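Local coordinates for putative ADP-Ribosyltransferase Scabin (Streptomyces scabiei 87.22, PDB 5EWY), which probably acts as a secreted mono-ADP-ribosyltransferase toxin that transfers ADP-ribose from NAD+ to DNA, at residues P83-P93 against G165-V175. Residues are numbered along the deposited sequence; the frame is centred on the assembly and turned at random.
Sequences PAVVFEQGFLP and GGIRTEFVIGV
A single antiparallel beta bridge, Phe-91 with Ile-167, fastens the C-terminal exit of helix 83-89 to the chain leading into strand 172-179, in the core of this ADP-ribosyltransferase fold. It is a hydrogen-bonded pair: Phe-91 N donates to Ile-167 O at 2.9 Å, and Ile-167 N donates to Phe-91 O at 3.0 Å, both in the carbonyl plane of the acceptor. Such closeness depends on glycine. Gly-90, leaving the helix with positive phi, lays its CA 3.4 Å from Ile-167 O, and Gly-166, also at positive phi, brings its CA to Phe-91 O in a matching CA-H...O contact.

Thr-169 ties down the last helical turn. A chi1 of -179° swings its OG1 away from its own amide N, and the hydroxyl reaches Phe-87 O at 2.6 Å, arriving tilted from the carbonyl plane. The same carbonyl oxygen also bonds His-195 ND1, and Thr-169 OG1 a second partner, Asn-193 ND2, so each of the two oxygens has two partners. A water accepts from Thr-169 N and donates weakly to Gln-89 O.

Toward strand 172-175 the contact turns apolar. Val-172 divides its methyls between two rings: CG1 lies 4.0 Å from Phe-87 CE1, while CG2 sits 3.9 Å from Phe-91 CE2. Farther along, Val-175 CG1 rests against both Phe-87 CZ and Pro-83 CB, which also touch each other; that proline carbon lies over one face of the Phe-87 ring, near its rim. The axes of helix 83-89 and strand 172-175 run nearly antiparallel and come within 9.7 Å. Beside them strand 133-137 contributes Tyr-135, edge-to-face with Phe-91 and touching Val-86, whereas Phe-91 extends on to strands 75-79 and 115-119, its side chain about 8 Å from the bound inhibitor.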
loop_
_atom_site.group_PDB
_atom_site.type_symbol
_atom_site.label_atom_id
_atom_site.label_comp_id
_atom_site.label_asym_id
_atom_site.label_seq_id
_atom_site.Cartn_x
_atom_site.Cartn_y
_atom_site.Cartn_z
ATOM N N PRO A 83 7.635 10.891 -7.320
ATOM C CA PRO A 83 7.000 11.551 -6.173
ATOM C C PRO A 83 6.274 12.830 -6.511
ATOM O O PRO A 83 5.323 13.187 -5.812
ATOM C CB PRO A 83 8.163 11.803 -5.202
ATOM C CG PRO A 83 9.385 11.704 -6.013
ATOM C CD PRO A 83 9.095 10.781 -7.169
ATOM N N ALA A 84 6.659 13.547 -7.562
ATOM C CA ALA A 84 5.878 14.727 -7.897
ATOM C C ALA A 84 4.423 14.349 -8.147
ATOM O O ALA A 84 3.504 15.084 -7.770
ATOM C CB ALA A 84 6.480 15.448 -9.098
ATOM N N VAL A 85 4.196 13.177 -8.744
ATOM C CA VAL A 85 2.848 12.724 -9.055
ATOM C C VAL A 85 2.184 12.128 -7.820
ATOM O O VAL A 85 1.042 12.466 -7.486
ATOM C CB VAL A 85 2.920 11.691 -10.199
ATOM C CG1 VAL A 85 1.527 11.173 -10.521
ATOM C CG2 VAL A 85 3.617 12.291 -11.434
ATOM N N VAL A 86 2.884 11.223 -7.134
ATOM C CA VAL A 86 2.301 10.548 -5.979
ATOM C C VAL A 86 2.011 11.529 -4.846
ATOM O O VAL A 86 0.972 11.440 -4.193
ATOM C CB VAL A 86 3.218 9.411 -5.519
ATOM C CG1 VAL A 86 2.719 8.791 -4.216
ATOM C CG2 VAL A 86 3.309 8.336 -6.563
ATOM N N PHE A 87 2.899 12.486 -4.602
ATOM C CA PHE A 87 2.616 13.413 -3.513
ATOM C C PHE A 87 1.434 14.316 -3.849
ATOM O O PHE A 87 0.728 14.764 -2.947
ATOM C CB PHE A 87 3.846 14.255 -3.184
ATOM C CG PHE A 87 4.993 13.477 -2.602
ATOM C CD1 PHE A 87 4.864 12.147 -2.207
ATOM C CD2 PHE A 87 6.216 14.104 -2.418
ATOM C CE1 PHE A 87 5.959 11.441 -1.675
ATOM C CE2 PHE A 87 7.288 13.408 -1.875
ATOM C CZ PHE A 87 7.160 12.099 -1.502
ATOM N N GLU A 88 1.193 14.595 -5.127
ATOM C CA GLU A 88 0.037 15.396 -5.482
ATOM C C GLU A 88 -1.260 14.587 -5.453
ATOM O O GLU A 88 -2.285 15.077 -4.962
ATOM C CB GLU A 88 0.273 16.016 -6.857
ATOM C CG GLU A 88 -0.790 17.002 -7.281
ATOM C CD GLU A 88 -0.218 18.155 -8.079
ATOM O OE1 GLU A 88 0.680 18.849 -7.551
ATOM O OE2 GLU A 88 -0.657 18.359 -9.232
ATOM N N GLN A 89 -1.248 13.362 -5.983
ATOM C CA GLN A 89 -2.471 12.590 -6.196
ATOM C C GLN A 89 -2.718 11.519 -5.156
ATOM O O GLN A 89 -3.827 10.975 -5.115
ATOM C CB GLN A 89 -2.384 11.791 -7.499
ATOM C CG GLN A 89 -2.286 12.549 -8.733
ATOM C CD GLN A 89 -2.190 11.623 -9.932
ATOM O OE1 GLN A 89 -2.150 10.387 -9.815
ATOM N NE2 GLN A 89 -2.152 12.210 -11.081
ATOM N N GLY A 90 -1.714 11.164 -4.375
ATOM C CA GLY A 90 -1.777 9.913 -3.629
ATOM C C GLY A 90 -1.578 8.747 -4.587
ATOM O O GLY A 90 -1.116 8.920 -5.714
ATOM N N PHE A 91 -1.919 7.553 -4.112
ATOM C CA PHE A 91 -1.943 6.353 -4.951
ATOM C C PHE A 91 -3.379 6.072 -5.360
ATOM O O PHE A 91 -4.202 5.661 -4.539
ATOM C CB PHE A 91 -1.366 5.154 -4.213
ATOM C CG PHE A 91 0.115 5.227 -4.011
ATOM C CD1 PHE A 91 0.979 5.061 -5.075
ATOM C CD2 PHE A 91 0.633 5.431 -2.740
ATOM C CE1 PHE A 91 2.339 5.124 -4.890
ATOM C CE2 PHE A 91 1.993 5.501 -2.556
ATOM C CZ PHE A 91 2.841 5.353 -3.617
ATOM N N LEU A 92 -3.670 6.271 -6.640
ATOM C CA LEU A 92 -5.009 5.983 -7.131
ATOM C C LEU A 92 -5.046 4.568 -7.683
ATOM O O LEU A 92 -4.074 4.118 -8.296
ATOM C CB LEU A 92 -5.387 6.951 -8.242
ATOM C CG LEU A 92 -5.686 8.380 -7.780
ATOM C CD1 LEU A 92 -5.697 9.324 -8.979
ATOM C CD2 LEU A 92 -7.020 8.446 -7.026
ATOM N N PRO A 93 -6.143 3.847 -7.490
ATOM C CA PRO A 93 -6.267 2.521 -8.097
ATOM C C PRO A 93 -6.603 2.616 -9.576
ATOM O O PRO A 93 -7.156 3.607 -10.069
ATOM C CB PRO A 93 -7.426 1.893 -7.320
ATOM C CG PRO A 93 -8.283 3.048 -6.982
ATOM C CD PRO A 93 -7.365 4.223 -6.756
ATOM N N GLY A 165 -9.611 1.399 -3.065
ATOM C CA GLY A 165 -9.724 2.817 -3.302
ATOM C C GLY A 165 -8.413 3.553 -3.212
ATOM O O GLY A 165 -8.400 4.782 -3.358
ATOM N N GLY A 166 -7.315 2.842 -2.994
ATOM C CA GLY A 166 -6.015 3.470 -2.893
ATOM C C GLY A 166 -5.824 4.235 -1.601
ATOM O O GLY A 166 -6.403 3.912 -0.564
ATOM N N ILE A 167 -4.943 5.231 -1.677
ATOM C CA ILE A 167 -4.355 5.863 -0.493
ATOM C C ILE A 167 -4.178 7.346 -0.776
ATOM O O ILE A 167 -3.428 7.724 -1.689
ATOM C CB ILE A 167 -2.985 5.254 -0.164
ATOM C CG1 ILE A 167 -3.054 3.722 -0.050
ATOM C CG2 ILE A 167 -2.430 5.872 1.137
ATOM C CD1 ILE A 167 -1.694 3.086 0.004
ATOM N N ARG A 168 -4.821 8.190 0.036
ATOM C CA ARG A 168 -4.680 9.633 -0.106
ATOM C C ARG A 168 -3.261 10.076 0.227
ATOM O O ARG A 168 -2.563 9.455 1.032
ATOM C CB ARG A 168 -5.655 10.360 0.832
ATOM C CG ARG A 168 -7.109 10.237 0.416
ATOM C CD ARG A 168 -7.960 11.341 1.019
ATOM N NE ARG A 168 -8.103 11.209 2.467
ATOM C CZ ARG A 168 -8.882 10.313 3.068
ATOM N NH1 ARG A 168 -9.586 9.447 2.349
ATOM N NH2 ARG A 168 -8.953 10.276 4.394
ATOM N N THR A 169 -2.868 11.217 -0.342
ATOM C CA THR A 169 -1.499 11.692 -0.163
ATOM C C THR A 169 -1.176 11.990 1.304
ATOM O O THR A 169 -0.018 11.824 1.712
ATOM C CB THR A 169 -1.234 12.927 -1.033
ATOM O OG1 THR A 169 0.127 13.345 -0.853
ATOM C CG2 THR A 169 -2.183 14.079 -0.677
ATOM N N GLU A 170 -2.172 12.364 2.114
ATOM C CA GLU A 170 -1.895 12.672 3.523
ATOM C C GLU A 170 -1.335 11.461 4.262
ATOM O O GLU A 170 -0.809 11.621 5.375
ATOM C CB GLU A 170 -3.147 13.205 4.232
ATOM C CG GLU A 170 -4.261 12.192 4.423
ATOM C CD GLU A 170 -5.537 12.802 4.948
ATOM O OE1 GLU A 170 -5.593 13.119 6.161
ATOM O OE2 GLU A 170 -6.477 12.962 4.136
ATOM N N PHE A 171 -1.490 10.265 3.712
ATOM C CA PHE A 171 -0.994 9.042 4.343
ATOM C C PHE A 171 0.297 8.532 3.735
ATOM O O PHE A 171 0.771 7.452 4.116
ATOM C CB PHE A 171 -2.060 7.943 4.311
ATOM C CG PHE A 171 -3.351 8.356 4.924
ATOM C CD1 PHE A 171 -3.453 8.595 6.292
ATOM C CD2 PHE A 171 -4.473 8.560 4.139
ATOM C CE1 PHE A 171 -4.641 8.999 6.853
ATOM C CE2 PHE A 171 -5.662 8.962 4.705
ATOM C CZ PHE A 171 -5.750 9.171 6.055
ATOM N N VAL A 172 0.872 9.268 2.792
ATOM C CA VAL A 172 2.160 8.921 2.197
ATOM C C VAL A 172 3.219 9.748 2.921
ATOM O O VAL A 172 3.236 10.980 2.831
ATOM C CB VAL A 172 2.171 9.171 0.685
ATOM C CG1 VAL A 172 3.553 8.865 0.130
ATOM C CG2 VAL A 172 1.108 8.301 0.017
ATOM N N ILE A 173 4.109 9.066 3.649
ATOM C CA ILE A 173 5.138 9.759 4.422
ATOM C C ILE A 173 6.146 10.422 3.500
ATOM O O ILE A 173 6.537 11.575 3.696
ATOM C CB ILE A 173 5.877 8.787 5.351
ATOM C CG1 ILE A 173 4.941 8.046 6.297
ATOM C CG2 ILE A 173 6.915 9.559 6.124
ATOM C CD1 ILE A 173 5.598 6.820 6.889
ATOM N N GLY A 174 6.615 9.679 2.504
ATOM C CA GLY A 174 7.761 10.096 1.712
ATOM C C GLY A 174 8.236 8.943 0.860
ATOM O O GLY A 174 7.528 7.949 0.705
ATOM N N VAL A 175 9.450 9.080 0.334
ATOM C CA VAL A 175 9.947 8.136 -0.656
ATOM C C VAL A 175 11.461 8.132 -0.620
ATOM O O VAL A 175 12.095 9.143 -0.331
ATOM C CB VAL A 175 9.421 8.526 -2.061
ATOM C CG1 VAL A 175 10.053 9.855 -2.551
ATOM C CG2 VAL A 175 9.688 7.427 -3.109
HETATM O O HOH W 1 -4.720 12.066 -2.383
#